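PDB 3UMA: glutathione-dependent peroxiredoxin from Sinorhizobium meliloti, which probably reduces hydrogen peroxide and organic hydroperoxides to water and alcohols at the expense of glutathione, as a thiol peroxidase of the Prx5 subfamily. Local coordinates for residues T36-K40 with I119-D124; S148-S152 with N164-P169. One frame throughout, in Å; residues are numbered along the deposited sequence.

Overall arrangement
The two contacts illustrate how a thioredoxin-like fold, here that of a peroxiredoxin, is built up at two places on opposite sides of the chain's centre. Contact 1 comes first along the chain and is complete before contact 2 begins. It lays the N-terminal hairpin of strands 36-41 and 44-49 against strand 120-123, which pairs in parallel with strand 94-99. Contact 2 lies within the later hairpin of strands 147-156 and 159-165. Both reach the same mixed sheet, with contact centres about 19 Å apart and nearest atoms about 6 Å apart. Contact 2 places Arg150 beside Cys72, the predicted peroxidatic cysteine, whereas contact 1 ties an added hairpin to the sheet.

Contact 1: residues T36-K40 with I119-D124; sequences TFKEK and IHFLSD
The carboxylate of Glu39 is gripped by two donors from the facing segment, Glu39 OE1 taking His120 ND1 at 3.0 Å and Glu39 OE2 taking the backbone N of Phe121. This joins the N-terminal hairpin of the peroxiredoxin to strand 120-123 of the thioredoxin-like sheet, the two short strands running at 123° with a single antiparallel bridge. The bond from His120 lies in the plane of its ring and uses the syn lone pair of OE1, while the amide of Phe121 meets OE2 from well above the carboxylate plane. Glu39 reaches both donors because its chain is extended, with CG opposite the backbone N (chi1 170°). His120 NE2 is hydrogen-bonded to Asp94 OD2, a second acidic partner that probably favours a protonated imidazole and fixes the ring's rotation. At the bridge, Ser123 N donates to Lys38 O at 3.0 Å, and Ser123 OG turns to the backbone O of Asn101. Leu122 fills the apolar side: its CD1 sits over one face of the Phe37 ring, 4.1 Å from the centroid in a CH-pi contact, and its CB rests 3.9 Å from Phe37 CB. Phe129 packs edge-to-face with the same ring. In the plane of the Phe37 ring, at its edge, the backbone O of Ser123 lies 3.7 Å from Phe37 CD1.

Contact 2: residues S148-S152 with N164-P169; sequences SKRYS and NIEESP
Residues 151-152 and 164-165 pair antiparallel in a beta hairpin of the thioredoxin-like fold, with Tyr151 and Ile165 as a non-hydrogen-bonded pair and Ser152 and Asn164 as a hydrogen-bonded one. In the latter, Ser152 N donates to Asn164 O at 3.0 Å and Asn164 N returns a bond to Ser152 O. The pairing extends past the strand ends: Glu166 N donates to Arg150 O at 2.9 Å, and a water accepts from the backbone N of Arg150 and donates to Glu166 O. Beyond this point the chain curves round to bring the carbonyl of Pro169 to the guanidinium of Arg150. That group grips the one oxygen side-on, Arg150 NH2 at 2.8 Å from Pro169 O and Arg150 NE at 3.1 Å, with the acceptor almost exactly in the guanidinium plane. The Arg150 chain runs out straight through its first two torsions and then bends at chi3 (-38°), which turns its NE edge toward Pro169. Its side chain also touches Cys72, the predicted peroxidatic cysteine, consistent with the arginine of peroxiredoxin active sites. An alanine here is likely to leave the Pro169 carbonyl without the two guanidinium donors described here and the predicted active-site cysteine without a neighbouring positive charge. Glu166 packs its CG 3.8 Å from Arg150 CG, while its carboxylate goes to Ser175. On the face of Tyr151 and Ile165, Tyr151 CB lies 4.2 Å from Ile165 CG1. Separately, Ile165 CG2 meets Lys149 CD at 4.1 Å.

Contact 1: residues T36-K40 with I119-D124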
loop_
_atom_site.group_PDB
_atom_site.type_symbol
_atom_site.label_atom_id
_atom_site.label_comp_id
_atom_site.label_asym_id
_atom_site.label_seq_id
_atom_site.Cartn_x
_atom_site.Cartn_y
_atom_site.Cartn_z
ATOM N N THR A 36 8.069 10.453 1.389
ATOM C CA THR A 36 7.747 10.481 2.800
ATOM C C THR A 36 6.250 10.274 2.960
ATOM O O THR A 36 5.463 10.737 2.141
ATOM C CB THR A 36 8.152 11.821 3.450
ATOM O OG1 THR A 36 7.393 12.879 2.859
ATOM C CG2 THR A 36 9.643 12.113 3.216
ATOM N N PHE A 37 5.856 9.598 4.025
ATOM C CA PHE A 37 4.464 9.321 4.276
ATOM C C PHE A 37 4.180 9.735 5.693
ATOM O O PHE A 37 4.987 9.509 6.570
ATOM C CB PHE A 37 4.167 7.825 4.143
ATOM C CG PHE A 37 4.537 7.249 2.812
ATOM C CD1 PHE A 37 3.671 7.360 1.723
ATOM C CD2 PHE A 37 5.748 6.579 2.641
ATOM C CE1 PHE A 37 4.008 6.842 0.482
ATOM C CE2 PHE A 37 6.091 6.042 1.398
ATOM C CZ PHE A 37 5.213 6.171 0.314
ATOM N N LYS A 38 3.031 10.346 5.917
ATOM C CA LYS A 38 2.603 10.622 7.268
ATOM C C LYS A 38 1.743 9.478 7.767
ATOM O O LYS A 38 1.036 8.823 6.990
ATOM C CB LYS A 38 1.873 11.960 7.341
ATOM C CG LYS A 38 2.714 13.133 6.820
ATOM C CD LYS A 38 2.709 14.314 7.767
ATOM C CE LYS A 38 3.645 15.406 7.279
ATOM N NZ LYS A 38 4.099 16.255 8.416
ATOM N N GLU A 39 1.817 9.230 9.062
ATOM C CA GLU A 39 1.151 8.103 9.661
ATOM C C GLU A 39 0.818 8.408 11.115
ATOM O O GLU A 39 1.674 8.862 11.871
ATOM C CB GLU A 39 2.030 6.840 9.567
ATOM C CG GLU A 39 1.484 5.669 10.387
ATOM C CD GLU A 39 2.217 4.355 10.180
ATOM O OE1 GLU A 39 3.387 4.354 9.725
ATOM O OE2 GLU A 39 1.611 3.309 10.495
ATOM N N LYS A 40 -0.433 8.158 11.485
ATOM C CA LYS A 40 -0.887 8.227 12.863
ATOM C C LYS A 40 -0.584 6.910 13.546
ATOM O O LYS A 40 -1.151 5.879 13.197
ATOM C CB LYS A 40 -2.397 8.493 12.924
ATOM C CG LYS A 40 -2.796 9.792 13.601
ATOM C CD LYS A 40 -4.284 10.078 13.417
ATOM C CE LYS A 40 -4.830 10.989 14.522
ATOM N NZ LYS A 40 -5.969 11.873 14.073
ATOM N N ILE A 119 0.341 -3.100 11.307
ATOM C CA ILE A 119 0.711 -2.838 9.930
ATOM C C ILE A 119 0.840 -1.323 9.791
ATOM O O ILE A 119 0.136 -0.591 10.478
ATOM C CB ILE A 119 -0.395 -3.469 9.011
ATOM C CG1 ILE A 119 0.063 -4.824 8.497
ATOM C CG2 ILE A 119 -0.851 -2.576 7.862
ATOM C CD1 ILE A 119 -1.043 -5.820 8.407
ATOM N N HIS A 120 1.752 -0.840 8.951
ATOM C CA HIS A 120 1.795 0.605 8.678
ATOM C C HIS A 120 0.561 1.062 7.863
ATOM O O HIS A 120 0.114 0.361 6.945
ATOM C CB HIS A 120 3.058 1.013 7.936
ATOM C CG HIS A 120 4.320 0.805 8.714
ATOM N ND1 HIS A 120 4.920 1.807 9.453
ATOM C CD2 HIS A 120 5.115 -0.284 8.843
ATOM C CE1 HIS A 120 6.021 1.337 10.010
ATOM N NE2 HIS A 120 6.162 0.070 9.657
ATOM N N PHE A 121 0.015 2.214 8.231
ATOM C CA PHE A 121 -1.024 2.885 7.451
ATOM C C PHE A 121 -0.445 4.197 6.945
ATOM O O PHE A 121 -0.342 5.167 7.703
ATOM C CB PHE A 121 -2.289 3.119 8.300
ATOM C CG PHE A 121 -3.109 1.863 8.512
ATOM C CD1 PHE A 121 -4.329 1.693 7.845
ATOM C CD2 PHE A 121 -2.658 0.856 9.370
ATOM C CE1 PHE A 121 -5.100 0.544 8.031
ATOM C CE2 PHE A 121 -3.394 -0.319 9.541
ATOM C CZ PHE A 121 -4.623 -0.472 8.858
ATOM N N LEU A 122 -0.049 4.199 5.674
ATOM C CA LEU A 122 0.679 5.300 5.093
ATOM C C LEU A 122 -0.245 6.187 4.276
ATOM O O LEU A 122 -0.951 5.711 3.377
ATOM C CB LEU A 122 1.810 4.777 4.189
ATOM C CG LEU A 122 2.818 3.784 4.781
ATOM C CD1 LEU A 122 3.810 3.342 3.708
ATOM C CD2 LEU A 122 3.548 4.426 5.973
ATOM N N SER A 123 -0.198 7.477 4.571
ATOM C CA SER A 123 -0.954 8.474 3.860
ATOM C C SER A 123 -0.103 9.046 2.730
ATOM O O SER A 123 1.000 9.570 2.979
ATOM C CB SER A 123 -1.404 9.567 4.842
ATOM O OG SER A 123 -1.636 10.779 4.169
ATOM N N ASP A 124 -0.579 8.886 1.497
ATOM C CA ASP A 124 0.003 9.516 0.300
ATOM C C ASP A 124 -0.998 10.571 -0.209
ATOM O O ASP A 124 -1.485 10.517 -1.362
ATOM C CB ASP A 124 0.302 8.459 -0.774
ATOM C CG ASP A 124 1.103 9.005 -1.935
ATOM O OD1 ASP A 124 1.908 9.927 -1.732
ATOM O OD2 ASP A 124 0.934 8.522 -3.079
#

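Contact 2: residues S148-S152 with N164-P169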
loop_
_atom_site.group_PDB
_atom_site.type_symbol
_atom_site.label_atom_id
_atom_site.label_comp_id
_atom_site.label_asym_id
_atom_site.label_seq_id
_atom_site.Cartn_x
_atom_site.Cartn_y
_atom_site.Cartn_z
ATOM N N SER A 148 -4.782 5.807 -6.024
ATOM C CA SER A 148 -3.865 4.782 -6.477
ATOM C C SER A 148 -4.653 3.600 -7.053
ATOM O O SER A 148 -5.683 3.213 -6.493
ATOM C CB SER A 148 -3.027 4.265 -5.301
ATOM O OG SER A 148 -2.076 3.309 -5.737
ATOM N N LYS A 149 -4.160 3.041 -8.157
ATOM C CA LYS A 149 -4.491 1.654 -8.529
ATOM C C LYS A 149 -4.301 0.704 -7.346
ATOM O O LYS A 149 -3.440 0.941 -6.469
ATOM C CB LYS A 149 -3.585 1.187 -9.669
ATOM C CG LYS A 149 -3.943 1.809 -10.980
ATOM C CD LYS A 149 -3.118 1.260 -12.113
ATOM C CE LYS A 149 -3.768 1.674 -13.413
ATOM N NZ LYS A 149 -2.836 1.504 -14.549
ATOM N N ARG A 150 -5.101 -0.365 -7.303
ATOM C CA ARG A 150 -4.846 -1.447 -6.343
ATOM C C ARG A 150 -3.648 -2.296 -6.819
ATOM O O ARG A 150 -3.600 -2.724 -7.970
ATOM C CB ARG A 150 -6.094 -2.305 -6.132
ATOM C CG ARG A 150 -5.953 -3.374 -5.045
ATOM C CD ARG A 150 -7.264 -4.181 -4.789
ATOM N NE ARG A 150 -8.463 -3.341 -4.861
ATOM C CZ ARG A 150 -8.897 -2.524 -3.900
ATOM N NH1 ARG A 150 -8.260 -2.388 -2.742
ATOM N NH2 ARG A 150 -9.972 -1.793 -4.121
ATOM N N TYR A 151 -2.677 -2.519 -5.935
ATOM C CA TYR A 151 -1.507 -3.342 -6.252
ATOM C C TYR A 151 -0.921 -3.882 -4.960
ATOM O O TYR A 151 -1.261 -3.407 -3.870
ATOM C CB TYR A 151 -0.436 -2.589 -7.092
ATOM C CG TYR A 151 0.228 -1.399 -6.393
ATOM C CD1 TYR A 151 1.172 -1.589 -5.367
ATOM C CD2 TYR A 151 -0.095 -0.082 -6.755
ATOM C CE1 TYR A 151 1.782 -0.508 -4.716
ATOM C CE2 TYR A 151 0.514 1.017 -6.116
ATOM C CZ TYR A 151 1.456 0.793 -5.098
ATOM O OH TYR A 151 2.040 1.865 -4.440
ATOM N N SER A 152 -0.080 -4.901 -5.081
ATOM C CA SER A 152 0.778 -5.307 -3.979
ATOM C C SER A 152 2.178 -5.507 -4.556
ATOM O O SER A 152 2.347 -5.762 -5.756
ATOM C CB SER A 152 0.292 -6.592 -3.303
ATOM O OG SER A 152 0.502 -7.677 -4.179
ATOM N N ASN A 164 2.121 -6.981 -8.328
ATOM C CA ASN A 164 0.815 -7.468 -8.756
ATOM C C ASN A 164 -0.134 -6.293 -8.857
ATOM O O ASN A 164 -0.602 -5.808 -7.840
ATOM C CB ASN A 164 0.289 -8.476 -7.734
ATOM C CG ASN A 164 1.302 -9.573 -7.412
ATOM O OD1 ASN A 164 1.694 -9.764 -6.255
ATOM N ND2 ASN A 164 1.726 -10.290 -8.426
ATOM N N ILE A 165 -0.391 -5.830 -10.079
ATOM C CA ILE A 165 -1.246 -4.670 -10.338
ATOM C C ILE A 165 -2.617 -5.120 -10.831
ATOM O O ILE A 165 -2.697 -5.870 -11.796
ATOM C CB ILE A 165 -0.634 -3.754 -11.424
ATOM C CG1 ILE A 165 0.817 -3.360 -11.061
ATOM C CG2 ILE A 165 -1.532 -2.531 -11.687
ATOM C CD1 ILE A 165 1.583 -2.676 -12.222
ATOM N N GLU A 166 -3.684 -4.651 -10.184
ATOM C CA GLU A 166 -5.052 -4.968 -10.615
ATOM C C GLU A 166 -5.478 -4.125 -11.814
ATOM O O GLU A 166 -5.367 -2.895 -11.801
ATOM C CB GLU A 166 -6.057 -4.735 -9.484
ATOM C CG GLU A 166 -5.788 -5.510 -8.196
ATOM C CD GLU A 166 -6.062 -7.010 -8.303
ATOM O OE1 GLU A 166 -6.519 -7.471 -9.377
ATOM O OE2 GLU A 166 -5.824 -7.725 -7.306
ATOM N N GLU A 167 -5.994 -4.783 -12.841
ATOM C CA GLU A 167 -6.584 -4.074 -13.984
ATOM C C GLU A 167 -7.874 -3.358 -13.576
ATOM O O GLU A 167 -8.266 -2.362 -14.178
ATOM C CB GLU A 167 -6.859 -5.047 -15.134
ATOM C CG GLU A 167 -5.989 -4.800 -16.371
ATOM C CD GLU A 167 -6.784 -4.156 -17.520
ATOM O OE1 GLU A 167 -7.518 -4.901 -18.219
ATOM O OE2 GLU A 167 -6.674 -2.914 -17.726
ATOM N N SER A 168 -8.515 -3.856 -12.531
ATOM C CA SER A 168 -9.782 -3.306 -12.094
ATOM C C SER A 168 -9.741 -3.099 -10.583
ATOM O O SER A 168 -9.348 -4.006 -9.847
ATOM C CB SER A 168 -10.920 -4.249 -12.500
ATOM O OG SER A 168 -12.017 -4.143 -11.610
ATOM N N PRO A 169 -10.114 -1.894 -10.119
ATOM C CA PRO A 169 -10.049 -1.604 -8.693
ATOM C C PRO A 169 -11.034 -2.413 -7.847
ATOM O O PRO A 169 -10.840 -2.519 -6.644
ATOM C CB PRO A 169 -10.379 -0.108 -8.623
ATOM C CG PRO A 169 -11.167 0.164 -9.867
ATOM C CD PRO A 169 -10.520 -0.708 -10.901
HETATM O O HOH W 1 -6.637 -1.024 -9.800
#